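Long-range contacts in uncharacterized protein (PDB 4GDZ), which is of unknown function but belongs to the DUF4251 family and folds largely as one antiparallel beta sheet, with a magnesium ion bound in the crystal: residues Q45-E50 / G159-L164; A29-S34 / N137-A142. All blocks are in the same frame, centred on the assembly; numbering follows the deposited sequence.

Contact 1 of 2, residues Q45-E50 / G159-L164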
loop_
_atom_site.group_PDB
_atom_site.type_symbol
_atom_site.label_atom_id
_atom_site.label_comp_id
_atom_site.label_asym_id
_atom_site.label_seq_id
_atom_site.Cartn_x
_atom_site.Cartn_y
_atom_site.Cartn_z
ATOM N N GLN A 45 27.091 -6.676 -5.972
ATOM C CA GLN A 45 26.378 -7.973 -5.958
ATOM C C GLN A 45 26.743 -8.774 -4.716
ATOM O O GLN A 45 26.953 -9.975 -4.775
ATOM C CB GLN A 45 26.654 -8.781 -7.222
ATOM C CG GLN A 45 26.260 -8.018 -8.467
ATOM C CD GLN A 45 26.317 -8.848 -9.732
ATOM O OE1 GLN A 45 26.555 -10.052 -9.697
ATOM N NE2 GLN A 45 26.099 -8.198 -10.866
ATOM N N GLN A 46 26.845 -8.068 -3.596
ATOM C CA GLN A 46 27.150 -8.654 -2.303
ATOM C C GLN A 46 26.228 -7.977 -1.287
ATOM O O GLN A 46 26.545 -6.931 -0.735
ATOM C CB GLN A 46 28.636 -8.498 -1.971
ATOM C CG GLN A 46 29.512 -9.352 -2.873
ATOM C CD GLN A 46 30.977 -9.285 -2.505
ATOM O OE1 GLN A 46 31.538 -8.222 -2.447
ATOM N NE2 GLN A 46 31.593 -10.430 -2.276
ATOM N N PHE A 47 25.048 -8.560 -1.097
ATOM C CA PHE A 47 24.023 -7.957 -0.266
ATOM C C PHE A 47 23.084 -8.980 0.328
ATOM O O PHE A 47 22.961 -10.107 -0.172
ATOM C CB PHE A 47 23.224 -6.889 -1.054
ATOM C CG PHE A 47 22.455 -7.428 -2.245
ATOM C CD1 PHE A 47 21.179 -7.966 -2.087
ATOM C CD2 PHE A 47 22.996 -7.369 -3.532
ATOM C CE1 PHE A 47 20.472 -8.443 -3.187
ATOM C CE2 PHE A 47 22.291 -7.847 -4.629
ATOM C CZ PHE A 47 21.020 -8.366 -4.457
ATOM N N VAL A 48 22.424 -8.575 1.404
ATOM C CA VAL A 48 21.336 -9.329 1.985
ATOM C C VAL A 48 20.160 -8.381 2.248
ATOM O O VAL A 48 20.337 -7.320 2.844
ATOM C CB VAL A 48 21.706 -10.009 3.323
ATOM C CG1 VAL A 48 20.587 -10.987 3.708
ATOM C CG2 VAL A 48 23.043 -10.723 3.245
ATOM N N LEU A 49 18.979 -8.761 1.795
ATOM C CA LEU A 49 17.721 -8.138 2.237
ATOM C C LEU A 49 17.208 -8.988 3.401
ATOM O O LEU A 49 16.873 -10.161 3.217
ATOM C CB LEU A 49 16.714 -8.124 1.093
ATOM C CG LEU A 49 15.376 -7.367 1.264
ATOM C CD1 LEU A 49 14.408 -8.103 2.173
ATOM C CD2 LEU A 49 15.622 -6.005 1.830
ATOM N N GLU A 50 17.195 -8.412 4.595
ATOM C CA GLU A 50 16.677 -9.070 5.791
ATOM C C GLU A 50 15.242 -8.576 6.038
ATOM O O GLU A 50 15.036 -7.404 6.403
ATOM C CB GLU A 50 17.605 -8.757 6.995
ATOM C CG GLU A 50 19.037 -9.259 6.795
ATOM C CD GLU A 50 19.942 -9.169 8.028
ATOM O OE1 GLU A 50 19.529 -8.600 9.066
ATOM O OE2 GLU A 50 21.103 -9.652 7.957
ATOM N N GLY A 159 12.027 -5.053 4.259
ATOM C CA GLY A 159 13.018 -5.074 5.300
ATOM C C GLY A 159 14.238 -4.235 4.970
ATOM O O GLY A 159 14.125 -3.257 4.244
ATOM N N SER A 160 15.390 -4.575 5.559
ATOM C CA SER A 160 16.617 -3.745 5.425
ATOM C C SER A 160 17.555 -4.355 4.393
ATOM O O SER A 160 17.795 -5.546 4.424
ATOM C CB SER A 160 17.342 -3.624 6.753
ATOM O OG SER A 160 16.543 -2.955 7.691
ATOM N N LEU A 161 18.068 -3.546 3.472
ATOM C CA LEU A 161 19.060 -4.004 2.503
ATOM C C LEU A 161 20.447 -3.655 3.030
ATOM O O LEU A 161 20.748 -2.490 3.314
ATOM C CB LEU A 161 18.814 -3.399 1.124
ATOM C CG LEU A 161 19.666 -3.829 -0.066
ATOM C CD1 LEU A 161 19.524 -5.315 -0.332
ATOM C CD2 LEU A 161 19.191 -3.037 -1.282
ATOM N N LEU A 162 21.285 -4.682 3.201
ATOM C CA LEU A 162 22.556 -4.544 3.927
ATOM C C LEU A 162 23.727 -5.111 3.135
ATOM O O LEU A 162 23.587 -6.142 2.455
ATOM C CB LEU A 162 22.466 -5.291 5.272
ATOM C CG LEU A 162 21.463 -4.792 6.323
ATOM C CD1 LEU A 162 21.310 -5.858 7.403
ATOM C CD2 LEU A 162 21.892 -3.447 6.927
ATOM N N PRO A 163 24.901 -4.476 3.251
ATOM C CA PRO A 163 26.104 -5.156 2.779
ATOM C C PRO A 163 26.331 -6.436 3.597
ATOM O O PRO A 163 25.881 -6.526 4.748
ATOM C CB PRO A 163 27.232 -4.139 2.998
ATOM C CG PRO A 163 26.627 -2.942 3.638
ATOM C CD PRO A 163 25.164 -3.147 3.837
ATOM N N LEU A 164 26.984 -7.419 2.986
ATOM C CA LEU A 164 27.241 -8.724 3.616
ATOM C C LEU A 164 27.875 -8.572 4.985
ATOM O O LEU A 164 27.422 -9.188 5.946
ATOM C CB LEU A 164 28.166 -9.566 2.733
ATOM C CG LEU A 164 27.581 -10.089 1.416
ATOM C CD1 LEU A 164 28.579 -11.020 0.743
ATOM C CD2 LEU A 164 26.244 -10.796 1.611
#

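Contact 2 of 2, residues A29-S34 / N137-A142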
loop_
_atom_site.group_PDB
_atom_site.type_symbol
_atom_site.label_atom_id
_atom_site.label_comp_id
_atom_site.label_asym_id
_atom_site.label_seq_id
_atom_site.Cartn_x
_atom_site.Cartn_y
_atom_site.Cartn_z
ATOM N N ALA A 29 20.976 11.683 8.703
ATOM C CA ALA A 29 22.326 11.326 8.242
ATOM C C ALA A 29 22.607 9.828 8.374
ATOM O O ALA A 29 23.367 9.278 7.571
ATOM C CB ALA A 29 23.382 12.112 9.006
ATOM N N ALA A 30 22.013 9.189 9.392
ATOM C CA ALA A 30 22.164 7.741 9.631
ATOM C C ALA A 30 21.522 6.919 8.505
ATOM O O ALA A 30 22.085 5.926 8.054
ATOM C CB ALA A 30 21.566 7.351 10.982
ATOM N N ASP A 31 20.346 7.353 8.053
ATOM C CA ASP A 31 19.637 6.715 6.935
ATOM C C ASP A 31 20.323 6.951 5.577
ATOM O O ASP A 31 20.403 6.028 4.759
ATOM C CB ASP A 31 18.186 7.216 6.873
ATOM C CG ASP A 31 17.364 6.809 8.089
ATOM O OD1 ASP A 31 17.626 5.731 8.672
ATOM O OD2 ASP A 31 16.437 7.568 8.446
ATOM N N ALA A 32 20.810 8.177 5.355
ATOM C CA ALA A 32 21.549 8.555 4.136
ATOM C C ALA A 32 22.804 7.697 3.905
ATOM O O ALA A 32 23.081 7.326 2.759
ATOM C CB ALA A 32 21.925 10.040 4.176
ATOM N N VAL A 33 23.562 7.411 4.979
ATOM C CA VAL A 33 24.751 6.521 4.919
ATOM C C VAL A 33 24.346 5.070 4.637
ATOM O O VAL A 33 25.012 4.394 3.864
ATOM C CB VAL A 33 25.627 6.577 6.214
ATOM C CG1 VAL A 33 26.701 5.484 6.210
ATOM C CG2 VAL A 33 26.265 7.958 6.379
ATOM N N SER A 34 23.273 4.604 5.288
ATOM C CA SER A 34 22.693 3.302 5.036
ATOM C C SER A 34 22.265 3.169 3.578
ATOM O O SER A 34 22.408 2.099 3.003
ATOM C CB SER A 34 21.458 3.078 5.903
ATOM O OG SER A 34 21.828 2.743 7.202
ATOM N N ASN A 137 15.227 6.068 -2.454
ATOM C CA ASN A 137 16.291 6.984 -2.015
ATOM C C ASN A 137 16.142 7.356 -0.527
ATOM O O ASN A 137 15.025 7.424 0.008
ATOM C CB ASN A 137 16.302 8.252 -2.888
ATOM C CG ASN A 137 17.360 9.272 -2.452
ATOM O OD1 ASN A 137 18.556 8.974 -2.370
ATOM N ND2 ASN A 137 16.914 10.490 -2.178
ATOM N N GLY A 138 17.277 7.563 0.139
ATOM C CA GLY A 138 17.289 8.147 1.474
ATOM C C GLY A 138 17.357 7.172 2.630
ATOM O O GLY A 138 17.597 7.581 3.754
ATOM N N ASP A 139 17.155 5.880 2.386
ATOM C CA ASP A 139 17.225 4.915 3.475
ATOM C C ASP A 139 17.590 3.546 2.875
ATOM O O ASP A 139 17.792 3.437 1.663
ATOM C CB ASP A 139 15.863 4.884 4.199
ATOM C CG ASP A 139 15.904 4.149 5.540
ATOM O OD1 ASP A 139 16.975 4.100 6.191
ATOM O OD2 ASP A 139 14.850 3.599 5.928
ATOM N N ASN A 140 17.692 2.516 3.713
ATOM C CA ASN A 140 17.941 1.164 3.210
ATOM C C ASN A 140 16.746 0.224 3.326
ATOM O O ASN A 140 16.933 -0.990 3.256
ATOM C CB ASN A 140 19.192 0.556 3.871
ATOM C CG ASN A 140 18.989 0.241 5.332
ATOM O OD1 ASN A 140 18.142 0.834 5.999
ATOM N ND2 ASN A 140 19.781 -0.697 5.845
ATOM N N ASN A 141 15.529 0.755 3.480
ATOM C CA ASN A 141 14.347 -0.103 3.432
ATOM C C ASN A 141 14.076 -0.475 1.963
ATOM O O ASN A 141 14.123 0.373 1.068
ATOM C CB ASN A 141 13.100 0.505 4.123
ATOM C CG ASN A 141 11.944 -0.535 4.286
ATOM O OD1 ASN A 141 11.930 -1.357 5.214
ATOM N ND2 ASN A 141 10.977 -0.493 3.374
ATOM N N ALA A 142 13.872 -1.763 1.730
ATOM C CA ALA A 142 13.635 -2.289 0.399
ATOM C C ALA A 142 12.483 -3.250 0.475
ATOM O O ALA A 142 12.222 -3.841 1.520
ATOM C CB ALA A 142 14.884 -2.994 -0.117
HETATM O O HOH W 1 22.591 -0.508 4.255
#

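Contact 1 of 2, residues Q45-E50 / G159-L164
Two flat groups meet leucine methyls here, in different ways. The Phe-47 ring is met obliquely by Leu-161, whose CD1 lies 3.6 Å from ring atom CD1 of Phe-47. The Glu-50 carboxylate instead carries a methyl over one face: Leu-162 CD1 sits 3.6 Å from Glu-50 CD and almost equally far from both oxygens, while OE2 hydrogen-bonds to Ser-167 OG.

Between these two sets of side chains, which project from opposite faces of the sheet, strands 46-50 and 159-163 pair antiparallel. Val-48 N reaches Leu-162 O at 2.9 Å in a nearly straight bond (167°), answered by Leu-162 N to Val-48 O at 2.8 Å; Glu-50 and Ser-160 exchange a second pair. Leu-49 and Leu-161 form the non-hydrogen-bonded pair between them.

Leu-164, next after Pro-163, divides its methyls: CD1 meets Gln-46 CB at 3.7 Å, and CD2 meets Val-48 CG2 at 3.6 Å. An alanine here would remove both methyls and would probably loosen the packing over Gln-46 and Val-48.

The pairing joins the first and last sheet strands in chain order, which are neighbours within the sheet. Alternate residues bond their backbone across the pair, the others with the flanking strands. Side chains add mainly apolar contact, so the Glu-50 carboxylate, partly covered by a methyl, is probably stabilised by Ser-167 OG and, weakly, by Ile-169 N.

Contact 2 of 2, residues A29-S34 / N137-A142
Asn-140 ND2 is the best-held polar atom of this contact, with two hydrogen bonds: one to the backbone oxygen of Leu-161 on the neighbouring strand, and a weak one to a water oxygen 3.2 Å from ND2. The same water donates to Ser-34 O across 2.9 Å, so the amide reaches the helix backbone through a single solvent molecule. With chi1 at 70°, which sets CG between the backbone N and the carbonyl carbon, Asn-140 turns one face of its amide to the helix: Ser-34 CB stands 3.8 Å from Asn-140 CG and at similar distances from OD1 and ND2, which puts it over the plane.

One helical turn earlier the chemistry changes. Asp-31, with CG anti to its carbonyl carbon, and Asp-139, with CG anti to its backbone N, bring their OD1 atoms to 3.0 Å, their carboxylate planes turned 58° apart. Beside them Gly-138 O lies 3.2 Å from Asp-31 CB and 3.4 Å from Asp-31 O, the latter a meeting of two acceptors. Gly-138 has a phi of 97°, part of a backbone conformation in which a side chain would collide with the carbonyl O of Asn-137, which explains glycine in this loop.

No direct hydrogen bond crosses between helix 29-34 and segment 137-142. The loop leading into strand 141-148 thus meets the helix through a water bridge and van der Waals contact, while the two close carboxylates would probably repel unless screened, and may raise each other's proton affinity.

In the fold
Contact 1 is the more internal, its centre about 7 Å from the centre of the chain and six of its eleven touching residues buried; contact 2 is a surface contact, its centre about 16 Å from the chain's centre, with none buried. The first joins strands 46-55 and 155-163 by direct backbone bonds, whereas the second sets helix 28-44 against a loop through solvent, packing and crowded acceptors. They share elements: helix 28-44 is followed by strand 46-55, and strand 141-148 pairs with 155-163. The seam probably includes hydrogen bonds from Leu-161 N to Asn-140 O (2.8 Å) and from Ala-142 N to Gly-159 O (2.9 Å), so strand 155-163 lies between strand 46-55 and residues 140-142.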